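Local structure of protein-S-isoprenylcysteine O-methyltransferase (Tribolium castaneum, 5V7P) at residues 89-94 and 223-228; 62-67 and 118-123; 139-144 and 227-232. The protein methylates the C-terminal carboxylate of isoprenylated cysteines in proteins, using S-adenosyl-L-methionine as methyl donor, as a helical membrane enzyme. All blocks are in the same frame, centred on the assembly; numbering follows the deposited sequence.

Interaction 1. Residues 89-94 and 223-228; sequences IQIFGG and QIILIN. With MPG ([(Z)-octadec-9-enyl] (2R)-2,3-bis(oxidanyl)propanoate), chain S; D10 (decane), chain J.
I91 and L226 stand where the two backbones come nearest, with their CA atoms 6.0 Å apart. I91 points its side chain toward residues 223-228. Its CG2 branch faces I225 and L226. CG2 of I91 lies 4.2 Å from CG2 of I225 and 4.3 Å from CD1 of L226. The other branch of I91 turns to a bound MPG lipid, with CD1 of I91 3.8 Å from the lipid atom O2. F92 leaves its backbone away from L226, but its ring comes back to meet it. CG is anti to the backbone N (chi1 -159°), and CD1 of F92 reaches CD1 of L226 at 3.9 Å. The two side chains cross obliquely. CE2 of F92, across the ring from CD1, touches C1 of a bound decane at 3.7 Å. The protein and hydrocarbon contacts thus fall on opposite ring atoms. CG2 of I225 also lies beside the backbone of G94.

Further partners lie around this core. The ring of F92 also meets those of F142, F143 and Y95, and W139 edge-to-face. The carbonyl O of I225 takes a hydrogen bond from OG of S159. K153 NZ bonds to the carbonyl O atoms of L226 and I227 and to OD1 of N228. The amide ND2 of N228 gives a nearly straight bond to OE1 of Q223, 3.1 Å long with an angle of 173° at the hydrogen. It joins the chain just past the helix to its last turn. The backbone does the same: N of I227 bonds to O of I224, N of N228 bonds to O of Q223, and I227 has positive phi. This is a Schellman motif closing helix 210-225, packed against the start of helix 90-113 at the predicted lumenal end of the transmembrane bundle.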
loop_
_atom_site.group_PDB
_atom_site.type_symbol
_atom_site.label_atom_id
_atom_site.label_comp_id
_atom_site.label_asym_id
_atom_site.label_seq_id
_atom_site.Cartn_x
_atom_site.Cartn_y
_atom_site.Cartn_z
ATOM N N ILE A 89 -2.625 28.551 2.028
ATOM C CA ILE A 89 -1.771 27.391 1.806
ATOM C C ILE A 89 -1.641 26.492 3.029
ATOM O O ILE A 89 -1.327 25.302 2.865
ATOM C CB ILE A 89 -0.369 27.839 1.338
ATOM C CG1 ILE A 89 -0.473 28.912 0.245
ATOM C CG2 ILE A 89 0.449 26.646 0.844
ATOM C CD1 ILE A 89 -1.200 28.466 -1.013
ATOM N N GLN A 90 -1.872 26.999 4.243
ATOM C CA GLN A 90 -1.567 26.234 5.450
ATOM C C GLN A 90 -2.152 24.828 5.412
ATOM O O GLN A 90 -1.581 23.902 5.996
ATOM C CB GLN A 90 -2.081 26.981 6.679
ATOM C CG GLN A 90 -1.320 28.261 6.974
ATOM C CD GLN A 90 -1.916 29.043 8.123
ATOM O OE1 GLN A 90 -3.134 29.186 8.226
ATOM N NE2 GLN A 90 -1.058 29.551 8.999
ATOM N N ILE A 91 -3.284 24.651 4.730
ATOM C CA ILE A 91 -3.916 23.338 4.650
ATOM C C ILE A 91 -2.937 22.300 4.118
ATOM O O ILE A 91 -2.858 21.175 4.630
ATOM C CB ILE A 91 -5.179 23.420 3.770
ATOM C CG1 ILE A 91 -6.196 24.397 4.370
ATOM C CG2 ILE A 91 -5.801 22.059 3.595
ATOM C CD1 ILE A 91 -6.573 24.114 5.807
ATOM N N PHE A 92 -2.181 22.654 3.079
ATOM C CA PHE A 92 -1.306 21.679 2.443
ATOM C C PHE A 92 -0.236 21.175 3.403
ATOM O O PHE A 92 0.205 20.027 3.290
ATOM C CB PHE A 92 -0.666 22.293 1.200
ATOM C CG PHE A 92 -0.156 21.277 0.221
ATOM C CD1 PHE A 92 -1.017 20.673 -0.679
ATOM C CD2 PHE A 92 1.183 20.924 0.200
ATOM C CE1 PHE A 92 -0.554 19.738 -1.581
ATOM C CE2 PHE A 92 1.653 19.990 -0.700
ATOM C CZ PHE A 92 0.784 19.395 -1.593
ATOM N N GLY A 93 0.183 22.011 4.355
ATOM C CA GLY A 93 1.185 21.578 5.315
ATOM C C GLY A 93 0.711 20.424 6.178
ATOM O O GLY A 93 1.443 19.455 6.392
ATOM N N GLY A 94 -0.519 20.514 6.689
ATOM C CA GLY A 94 -1.054 19.424 7.489
ATOM C C GLY A 94 -1.214 18.147 6.689
ATOM O O GLY A 94 -1.022 17.046 7.210
ATOM N N GLN A 223 -8.047 13.974 1.463
ATOM C CA GLN A 223 -8.644 14.921 0.531
ATOM C C GLN A 223 -9.647 15.849 1.198
ATOM O O GLN A 223 -9.912 16.934 0.670
ATOM C CB GLN A 223 -9.310 14.163 -0.621
ATOM C CG GLN A 223 -8.336 13.298 -1.401
ATOM C CD GLN A 223 -7.101 14.069 -1.821
ATOM O OE1 GLN A 223 -7.192 15.052 -2.555
ATOM N NE2 GLN A 223 -5.940 13.645 -1.333
ATOM N N ILE A 224 -10.207 15.454 2.341
ATOM C CA ILE A 224 -10.986 16.400 3.131
ATOM C C ILE A 224 -10.065 17.444 3.747
ATOM O O ILE A 224 -10.408 18.630 3.823
ATOM C CB ILE A 224 -11.810 15.661 4.202
ATOM C CG1 ILE A 224 -12.768 14.670 3.527
ATOM C CG2 ILE A 224 -12.575 16.664 5.069
ATOM C CD1 ILE A 224 -13.650 13.883 4.480
ATOM N N ILE A 225 -8.877 17.024 4.191
ATOM C CA ILE A 225 -7.881 17.985 4.654
ATOM C C ILE A 225 -7.666 19.048 3.588
ATOM O O ILE A 225 -7.769 20.251 3.850
ATOM C CB ILE A 225 -6.563 17.273 5.012
ATOM C CG1 ILE A 225 -6.798 16.259 6.135
ATOM C CG2 ILE A 225 -5.490 18.289 5.417
ATOM C CD1 ILE A 225 -5.581 15.422 6.488
ATOM N N LEU A 226 -7.393 18.609 2.359
ATOM C CA LEU A 226 -7.112 19.503 1.243
ATOM C C LEU A 226 -8.340 20.262 0.756
ATOM O O LEU A 226 -8.189 21.200 -0.034
ATOM C CB LEU A 226 -6.514 18.693 0.083
ATOM C CG LEU A 226 -5.016 18.761 -0.234
ATOM C CD1 LEU A 226 -4.157 19.148 0.961
ATOM C CD2 LEU A 226 -4.556 17.419 -0.782
ATOM N N ILE A 227 -9.537 19.888 1.201
ATOM C CA ILE A 227 -10.771 20.476 0.690
ATOM C C ILE A 227 -10.723 20.443 -0.834
ATOM O O ILE A 227 -10.858 21.477 -1.497
ATOM C CB ILE A 227 -10.980 21.907 1.224
ATOM C CG1 ILE A 227 -10.776 21.932 2.746
ATOM C CG2 ILE A 227 -12.379 22.409 0.857
ATOM C CD1 ILE A 227 -11.060 23.269 3.413
ATOM N N ASN A 228 -10.512 19.249 -1.396
ATOM C CA ASN A 228 -10.500 19.044 -2.837
ATOM C C ASN A 228 -11.837 18.445 -3.259
ATOM O O ASN A 228 -12.045 17.234 -3.096
ATOM C CB ASN A 228 -9.346 18.122 -3.242
ATOM C CG ASN A 228 -8.014 18.846 -3.324
ATOM O OD1 ASN A 228 -7.963 20.063 -3.485
ATOM N ND2 ASN A 228 -6.926 18.092 -3.224
HETATM C C2 MPG S . -1.820 25.429 13.809
HETATM C C3 MPG S . -1.098 24.215 13.227
HETATM C C4 MPG S . -0.454 23.399 14.347
HETATM C C5 MPG S . -1.485 22.448 14.947
HETATM C C6 MPG S . -1.654 21.231 14.038
HETATM C C7 MPG S . -2.655 20.241 14.640
HETATM C C8 MPG S . -4.049 20.849 14.794
HETATM C C9 MPG S . -4.554 21.338 13.437
HETATM C C10 MPG S . -5.651 22.054 13.316
HETATM C C11 MPG S . -6.512 22.463 14.509
HETATM C C12 MPG S . -6.182 23.901 14.902
HETATM C C13 MPG S . -6.658 24.159 16.330
HETATM C C14 MPG S . -8.145 23.823 16.444
HETATM O O1 MPG S . -3.161 25.320 11.829
HETATM C C1 MPG S . -2.501 26.210 12.684
HETATM C CXD MPG S . -4.090 25.019 9.488
HETATM O O2 MPG S . -4.494 25.827 8.417
HETATM C C21 MPG S . -5.238 24.104 9.910
HETATM O O3 MPG S . -6.462 24.708 9.588
HETATM O O4 MPG S . -3.779 27.081 10.588
HETATM C CX3 MPG S . -3.671 25.903 10.664
HETATM C C1 D10 J . 4.385 19.124 -3.048
HETATM C C2 D10 J . 5.068 17.826 -2.625
HETATM C C3 D10 J . 4.204 17.082 -1.607
HETATM C C4 D10 J . 4.897 15.773 -1.234
HETATM C C5 D10 J . 4.043 14.989 -0.240
HETATM C C6 D10 J . 4.709 13.640 0.024
HETATM C C7 D10 J . 3.917 12.867 1.075
HETATM C C8 D10 J . 4.344 11.399 1.060
HETATM C C9 D10 J . 5.785 11.279 1.548
#

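Interaction 2. Residues 62-67 and 118-123; sequences FAIAIR and VSTDSF
The ring of F123 carries R67 over one face. CB of R67 lies 4.1 Å from the centroid of the F123 ring and 22° off the ring normal, a CH-pi contact set toward the rim. At the edge of the ring, in its plane, is the backbone O of T120. F107 of helix 90-113 also stacks with this ring. The guanidinium of R67 is flat against T120 instead: CG2 of T120 sits over one face, toward the rim, and CB of T120 is 3.8 Å from NE of R67. At the guanidinium edge, in plane, is O of A63. NH1 of R67 gives a hydrogen bond of 2.8 Å to O of A63. The guanidinium and the F123 ring are turned only 28° from each other.

R67 runs extended from CG to NE, and its chain passes F123 before it meets T120. CD of R67 is 3.9 Å from CD2 of F123. T120 points toward helix 59-84, and its methyl CG2 also rests 3.8 Å from CB of A63. CG2 of I64 completes the patch, 4.4 Å from CZ of F123.

Residues 120-123 form a short 3-10 turn. At its start N of S119 bonds to OG of S122, and OG of S119 to OD2 of D121.

The contact packs helix 59-84 on the loop between helices 90-113 and 129-148, away from the annotated sites. It is made of methyl, methylene and pi surface. The hydrogen bond of R67 to A63 stays within its own helix, which probably steadies the guanidinium while its face and aliphatic chain do the packing.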
loop_
_atom_site.group_PDB
_atom_site.type_symbol
_atom_site.label_atom_id
_atom_site.label_comp_id
_atom_site.label_asym_id
_atom_site.label_seq_id
_atom_site.Cartn_x
_atom_site.Cartn_y
_atom_site.Cartn_z
ATOM N N PHE A 62 21.031 1.801 4.386
ATOM C CA PHE A 62 20.861 3.144 3.842
ATOM C C PHE A 62 19.522 3.283 3.134
ATOM O O PHE A 62 18.829 4.296 3.288
ATOM C CB PHE A 62 22.005 3.480 2.885
ATOM C CG PHE A 62 21.814 4.777 2.153
ATOM C CD1 PHE A 62 22.140 5.980 2.756
ATOM C CD2 PHE A 62 21.304 4.793 0.868
ATOM C CE1 PHE A 62 21.963 7.174 2.088
ATOM C CE2 PHE A 62 21.124 5.985 0.196
ATOM C CZ PHE A 62 21.455 7.176 0.807
ATOM N N ALA A 63 19.138 2.271 2.352
ATOM C CA ALA A 63 17.845 2.305 1.679
ATOM C C ALA A 63 16.718 2.551 2.673
ATOM O O ALA A 63 15.757 3.271 2.375
ATOM C CB ALA A 63 17.621 0.998 0.918
ATOM N N ILE A 64 16.821 1.964 3.866
ATOM C CA ILE A 64 15.826 2.202 4.905
ATOM C C ILE A 64 16.029 3.573 5.537
ATOM O O ILE A 64 15.068 4.319 5.755
ATOM C CB ILE A 64 15.886 1.080 5.959
ATOM C CG1 ILE A 64 15.412 -0.242 5.347
ATOM C CG2 ILE A 64 15.043 1.433 7.192
ATOM C CD1 ILE A 64 15.613 -1.452 6.243
ATOM N N ALA A 65 17.280 3.927 5.835
ATOM C CA ALA A 65 17.547 5.158 6.567
ATOM C C ALA A 65 17.157 6.389 5.758
ATOM O O ALA A 65 16.573 7.333 6.303
ATOM C CB ALA A 65 19.023 5.220 6.958
ATOM N N ILE A 66 17.468 6.402 4.460
ATOM C CA ILE A 66 17.223 7.605 3.670
ATOM C C ILE A 66 15.729 7.830 3.483
ATOM O O ILE A 66 15.268 8.977 3.437
ATOM C CB ILE A 66 17.957 7.526 2.317
ATOM C CG1 ILE A 66 17.944 8.885 1.613
ATOM C CG2 ILE A 66 17.341 6.461 1.413
ATOM C CD1 ILE A 66 18.765 9.958 2.305
ATOM N N ARG A 67 14.947 6.756 3.369
ATOM C CA ARG A 67 13.501 6.914 3.261
ATOM C C ARG A 67 12.912 7.437 4.564
ATOM O O ARG A 67 12.056 8.330 4.551
ATOM C CB ARG A 67 12.861 5.584 2.865
ATOM C CG ARG A 67 13.100 5.214 1.414
ATOM C CD ARG A 67 12.741 3.771 1.119
ATOM N NE ARG A 67 12.804 3.487 -0.311
ATOM C CZ ARG A 67 13.932 3.319 -0.997
ATOM N NH1 ARG A 67 15.108 3.406 -0.388
ATOM N NH2 ARG A 67 13.885 3.066 -2.297
ATOM N N VAL A 118 10.862 -7.104 7.007
ATOM C CA VAL A 118 10.829 -5.651 6.914
ATOM C C VAL A 118 11.726 -5.241 5.756
ATOM O O VAL A 118 12.894 -5.644 5.690
ATOM C CB VAL A 118 11.267 -4.992 8.235
ATOM C CG1 VAL A 118 12.744 -5.243 8.533
ATOM C CG2 VAL A 118 10.964 -3.504 8.212
ATOM N N SER A 119 11.173 -4.463 4.829
ATOM C CA SER A 119 11.908 -3.993 3.666
ATOM C C SER A 119 11.452 -2.576 3.346
ATOM O O SER A 119 10.570 -2.020 4.008
ATOM C CB SER A 119 11.698 -4.925 2.465
ATOM O OG SER A 119 10.334 -4.958 2.083
ATOM N N THR A 120 12.063 -1.985 2.318
ATOM C CA THR A 120 11.622 -0.677 1.855
ATOM C C THR A 120 10.176 -0.707 1.384
ATOM O O THR A 120 9.527 0.344 1.334
ATOM C CB THR A 120 12.528 -0.181 0.726
ATOM O OG1 THR A 120 12.502 -1.115 -0.359
ATOM C CG2 THR A 120 13.957 -0.018 1.225
ATOM N N ASP A 121 9.657 -1.887 1.040
ATOM C CA ASP A 121 8.247 -2.023 0.698
ATOM C C ASP A 121 7.346 -1.775 1.899
ATOM O O ASP A 121 6.169 -1.441 1.719
ATOM C CB ASP A 121 7.981 -3.416 0.129
ATOM C CG ASP A 121 8.907 -3.765 -1.018
ATOM O OD1 ASP A 121 9.103 -2.908 -1.904
ATOM O OD2 ASP A 121 9.447 -4.891 -1.027
ATOM N N SER A 122 7.871 -1.927 3.117
ATOM C CA SER A 122 7.073 -1.701 4.314
ATOM C C SER A 122 6.690 -0.237 4.488
ATOM O O SER A 122 5.738 0.057 5.219
ATOM C CB SER A 122 7.831 -2.200 5.544
ATOM O OG SER A 122 8.101 -3.587 5.440
ATOM N N PHE A 123 7.409 0.688 3.844
ATOM C CA PHE A 123 6.961 2.075 3.782
ATOM C C PHE A 123 5.729 2.243 2.903
ATOM O O PHE A 123 5.179 3.348 2.840
ATOM C CB PHE A 123 8.085 2.975 3.268
ATOM C CG PHE A 123 9.220 3.142 4.236
ATOM C CD1 PHE A 123 9.078 3.943 5.356
ATOM C CD2 PHE A 123 10.433 2.510 4.023
ATOM C CE1 PHE A 123 10.118 4.104 6.246
ATOM C CE2 PHE A 123 11.480 2.669 4.913
ATOM C CZ PHE A 123 11.321 3.467 6.024
#

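Interaction 3. Residues 139-144 and 227-232; sequences WVEFFI and INPLCI. With D10 (decane), chain J; D10 (decane), chain I; UND (undecane), chain K.
E141 and N228 lie side by side and run past each other in opposite directions. The carboxylate of E141 and the amide of N228 are stacked, with planes 23° apart, and CD of E141 is 3.5 Å from CB of N228. E141 is fully extended, with CG anti to the backbone N (chi1 179°), and points toward residues 227-232. L230 crosses this chain at an angle. N of L230 gives a hydrogen bond of 2.9 Å to OE2 of E141, from the syn side and 20° out of the carboxylate plane. N of C231 makes a weak bond to OE1 of E141 at 3.2 Å. P229, before them, has no N-H to give.

The carboxylate thus meets backbone N-H groups near the start of helix 231-258, after the turn that joins it to helix 210-225 in what is inferred to be a transmembrane hairpin with a lumenal turn. The start of that helix would probably stabilise a negative charge. The carboxylate of E145 lies close to OE2 and would work against it, so the ionisation of E141 may be shifted.

OD1 of N228, which accepts from K153 NZ, lies at the edge of the F142 ring. CB of F142 is 3.8 Å from OD1 of N228. Bound hydrocarbons flank the segments. CD1 of L230 is 3.9 Å from C6 of the undecane. W139 has one decane over a ring face and another at its edge.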
loop_
_atom_site.group_PDB
_atom_site.type_symbol
_atom_site.label_atom_id
_atom_site.label_comp_id
_atom_site.label_asym_id
_atom_site.label_seq_id
_atom_site.Cartn_x
_atom_site.Cartn_y
_atom_site.Cartn_z
ATOM N N TRP A 139 -2.498 17.300 -5.777
ATOM C CA TRP A 139 -1.664 18.475 -5.552
ATOM C C TRP A 139 -2.023 19.592 -6.522
ATOM O O TRP A 139 -2.099 20.761 -6.129
ATOM C CB TRP A 139 -0.185 18.116 -5.693
ATOM C CG TRP A 139 0.275 17.008 -4.805
ATOM C CD1 TRP A 139 -0.377 16.492 -3.722
ATOM C CD2 TRP A 139 1.496 16.271 -4.928
ATOM N NE1 TRP A 139 0.366 15.479 -3.164
ATOM C CE2 TRP A 139 1.519 15.323 -3.886
ATOM C CE3 TRP A 139 2.572 16.320 -5.819
ATOM C CZ2 TRP A 139 2.577 14.434 -3.711
ATOM C CZ3 TRP A 139 3.621 15.438 -5.644
ATOM C CH2 TRP A 139 3.615 14.506 -4.598
ATOM N N VAL A 140 -2.240 19.255 -7.797
ATOM C CA VAL A 140 -2.532 20.287 -8.783
ATOM C C VAL A 140 -3.915 20.875 -8.538
ATOM O O VAL A 140 -4.119 22.088 -8.670
ATOM C CB VAL A 140 -2.390 19.732 -10.215
ATOM C CG1 VAL A 140 -1.034 19.057 -10.396
ATOM C CG2 VAL A 140 -3.518 18.773 -10.551
ATOM N N GLU A 141 -4.885 20.036 -8.167
ATOM C CA GLU A 141 -6.209 20.555 -7.844
ATOM C C GLU A 141 -6.122 21.576 -6.720
ATOM O O GLU A 141 -6.678 22.677 -6.820
ATOM C CB GLU A 141 -7.162 19.424 -7.453
ATOM C CG GLU A 141 -8.557 19.937 -7.093
ATOM C CD GLU A 141 -9.506 18.859 -6.622
ATOM O OE1 GLU A 141 -9.148 17.667 -6.691
ATOM O OE2 GLU A 141 -10.615 19.213 -6.174
ATOM N N PHE A 142 -5.426 21.228 -5.637
ATOM C CA PHE A 142 -5.313 22.142 -4.508
ATOM C C PHE A 142 -4.762 23.491 -4.951
ATOM O O PHE A 142 -5.374 24.535 -4.703
ATOM C CB PHE A 142 -4.427 21.533 -3.420
ATOM C CG PHE A 142 -4.223 22.437 -2.233
ATOM C CD1 PHE A 142 -5.122 22.429 -1.179
ATOM C CD2 PHE A 142 -3.140 23.300 -2.178
ATOM C CE1 PHE A 142 -4.943 23.263 -0.090
ATOM C CE2 PHE A 142 -2.956 24.135 -1.092
ATOM C CZ PHE A 142 -3.858 24.117 -0.046
ATOM N N PHE A 143 -3.614 23.487 -5.632
ATOM C CA PHE A 143 -2.937 24.738 -5.948
ATOM C C PHE A 143 -3.627 25.508 -7.068
ATOM O O PHE A 143 -3.589 26.742 -7.073
ATOM C CB PHE A 143 -1.475 24.465 -6.302
ATOM C CG PHE A 143 -0.636 24.108 -5.113
ATOM C CD1 PHE A 143 -0.258 25.082 -4.204
ATOM C CD2 PHE A 143 -0.247 22.799 -4.886
ATOM C CE1 PHE A 143 0.503 24.760 -3.100
ATOM C CE2 PHE A 143 0.514 22.470 -3.785
ATOM C CZ PHE A 143 0.889 23.452 -2.887
ATOM N N ILE A 144 -4.257 24.816 -8.018
ATOM C CA ILE A 144 -5.095 25.509 -8.992
ATOM C C ILE A 144 -6.315 26.102 -8.300
ATOM O O ILE A 144 -6.683 27.260 -8.534
ATOM C CB ILE A 144 -5.495 24.558 -10.138
ATOM C CG1 ILE A 144 -4.269 24.237 -10.999
ATOM C CG2 ILE A 144 -6.607 25.174 -10.998
ATOM C CD1 ILE A 144 -4.533 23.271 -12.149
ATOM N N ILE A 227 -9.537 19.888 1.201
ATOM C CA ILE A 227 -10.771 20.476 0.690
ATOM C C ILE A 227 -10.723 20.443 -0.834
ATOM O O ILE A 227 -10.858 21.477 -1.497
ATOM C CB ILE A 227 -10.980 21.907 1.224
ATOM C CG1 ILE A 227 -10.776 21.932 2.746
ATOM C CG2 ILE A 227 -12.379 22.409 0.857
ATOM C CD1 ILE A 227 -11.060 23.269 3.413
ATOM N N ASN A 228 -10.512 19.249 -1.396
ATOM C CA ASN A 228 -10.500 19.044 -2.837
ATOM C C ASN A 228 -11.837 18.445 -3.259
ATOM O O ASN A 228 -12.045 17.234 -3.096
ATOM C CB ASN A 228 -9.346 18.122 -3.242
ATOM C CG ASN A 228 -8.014 18.846 -3.324
ATOM O OD1 ASN A 228 -7.963 20.063 -3.485
ATOM N ND2 ASN A 228 -6.926 18.092 -3.224
ATOM N N PRO A 229 -12.770 19.230 -3.810
ATOM C CA PRO A 229 -14.088 18.667 -4.149
ATOM C C PRO A 229 -14.055 17.636 -5.265
ATOM O O PRO A 229 -15.000 16.845 -5.377
ATOM C CB PRO A 229 -14.907 19.901 -4.554
ATOM C CG PRO A 229 -13.898 20.918 -4.954
ATOM C CD PRO A 229 -12.698 20.674 -4.094
ATOM N N LEU A 230 -13.014 17.611 -6.094
ATOM C CA LEU A 230 -12.933 16.610 -7.152
ATOM C C LEU A 230 -12.293 15.312 -6.670
ATOM O O LEU A 230 -12.738 14.225 -7.053
ATOM C CB LEU A 230 -12.144 17.161 -8.344
ATOM C CG LEU A 230 -12.690 18.431 -9.005
ATOM C CD1 LEU A 230 -11.779 18.858 -10.148
ATOM C CD2 LEU A 230 -14.116 18.228 -9.505
ATOM N N CYS A 231 -11.263 15.402 -5.830
ATOM C CA CYS A 231 -10.535 14.207 -5.418
ATOM C C CYS A 231 -11.275 13.410 -4.353
ATOM O O CYS A 231 -11.083 12.192 -4.262
ATOM C CB CYS A 231 -9.147 14.587 -4.903
ATOM S SG CYS A 231 -7.902 14.779 -6.206
ATOM N N ILE A 232 -12.110 14.059 -3.547
ATOM C CA ILE A 232 -12.800 13.378 -2.455
ATOM C C ILE A 232 -13.634 12.238 -3.030
ATOM O O ILE A 232 -13.445 11.083 -2.622
ATOM C CB ILE A 232 -13.652 14.356 -1.625
ATOM C CG1 ILE A 232 -12.752 15.166 -0.690
ATOM C CG2 ILE A 232 -14.721 13.609 -0.814
ATOM C CD1 ILE A 232 -13.457 16.327 0.007
HETATM C C1 D10 J . 4.385 19.124 -3.048
HETATM C C2 D10 J . 5.068 17.826 -2.625
HETATM C C3 D10 J . 4.204 17.082 -1.607
HETATM C C4 D10 J . 4.897 15.773 -1.234
HETATM C C5 D10 J . 4.043 14.989 -0.240
HETATM C C6 D10 J . 4.709 13.640 0.024
HETATM C C7 D10 J . 3.917 12.867 1.075
HETATM C C8 D10 J . 4.344 11.399 1.060
HETATM C C9 D10 J . 5.785 11.279 1.548
HETATM C C3 D10 I . 5.514 17.600 -8.558
HETATM C C4 D10 I . 4.407 18.443 -9.187
HETATM C C5 D10 I . 3.711 19.275 -8.109
HETATM C C6 D10 I . 2.609 20.117 -8.748
HETATM C C7 D10 I . 1.921 20.960 -7.677
HETATM C C8 D10 I . 0.973 21.954 -8.343
HETATM C C1 UND K . -7.679 11.390 -10.415
HETATM C C2 UND K . -8.694 12.281 -11.125
HETATM C C3 UND K . -9.142 13.398 -10.184
HETATM C C4 UND K . -9.531 14.652 -10.970
HETATM C C5 UND K . -8.800 15.874 -10.412
HETATM C C6 UND K . -8.686 16.959 -11.481
HETATM C C7 UND K . -7.484 17.847 -11.161
HETATM C C8 UND K . -7.320 18.907 -12.247
HETATM C C9 UND K . -8.399 19.980 -12.086
HETATM C C10 UND K . -7.764 21.326 -11.736
HETATM C C11 UND K . -8.778 22.190 -10.985
#

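How the interactions relate
Interactions 1 and 3 are neighbours, with centres about 9 Å apart. They share I227 and N228 and touch directly, for example F92 against F143. Both also touch the same decane. Together they join the start of helix 90-113 and the later part of helix 129-148 to the turn between helices 210-225 and 231-258. Interaction 2 is remote, with its centre about 27 Å from that of interaction 1 and 29 Å from that of interaction 3, across the chain's centre. Its segments alternate with those of interaction 1 along the chain, and it closes before interaction 3 opens. Interactions 1 and 3 thus lie toward the inferred lumenal end and interaction 2 toward the inferred cytoplasmic end, all away from the annotated binding residues.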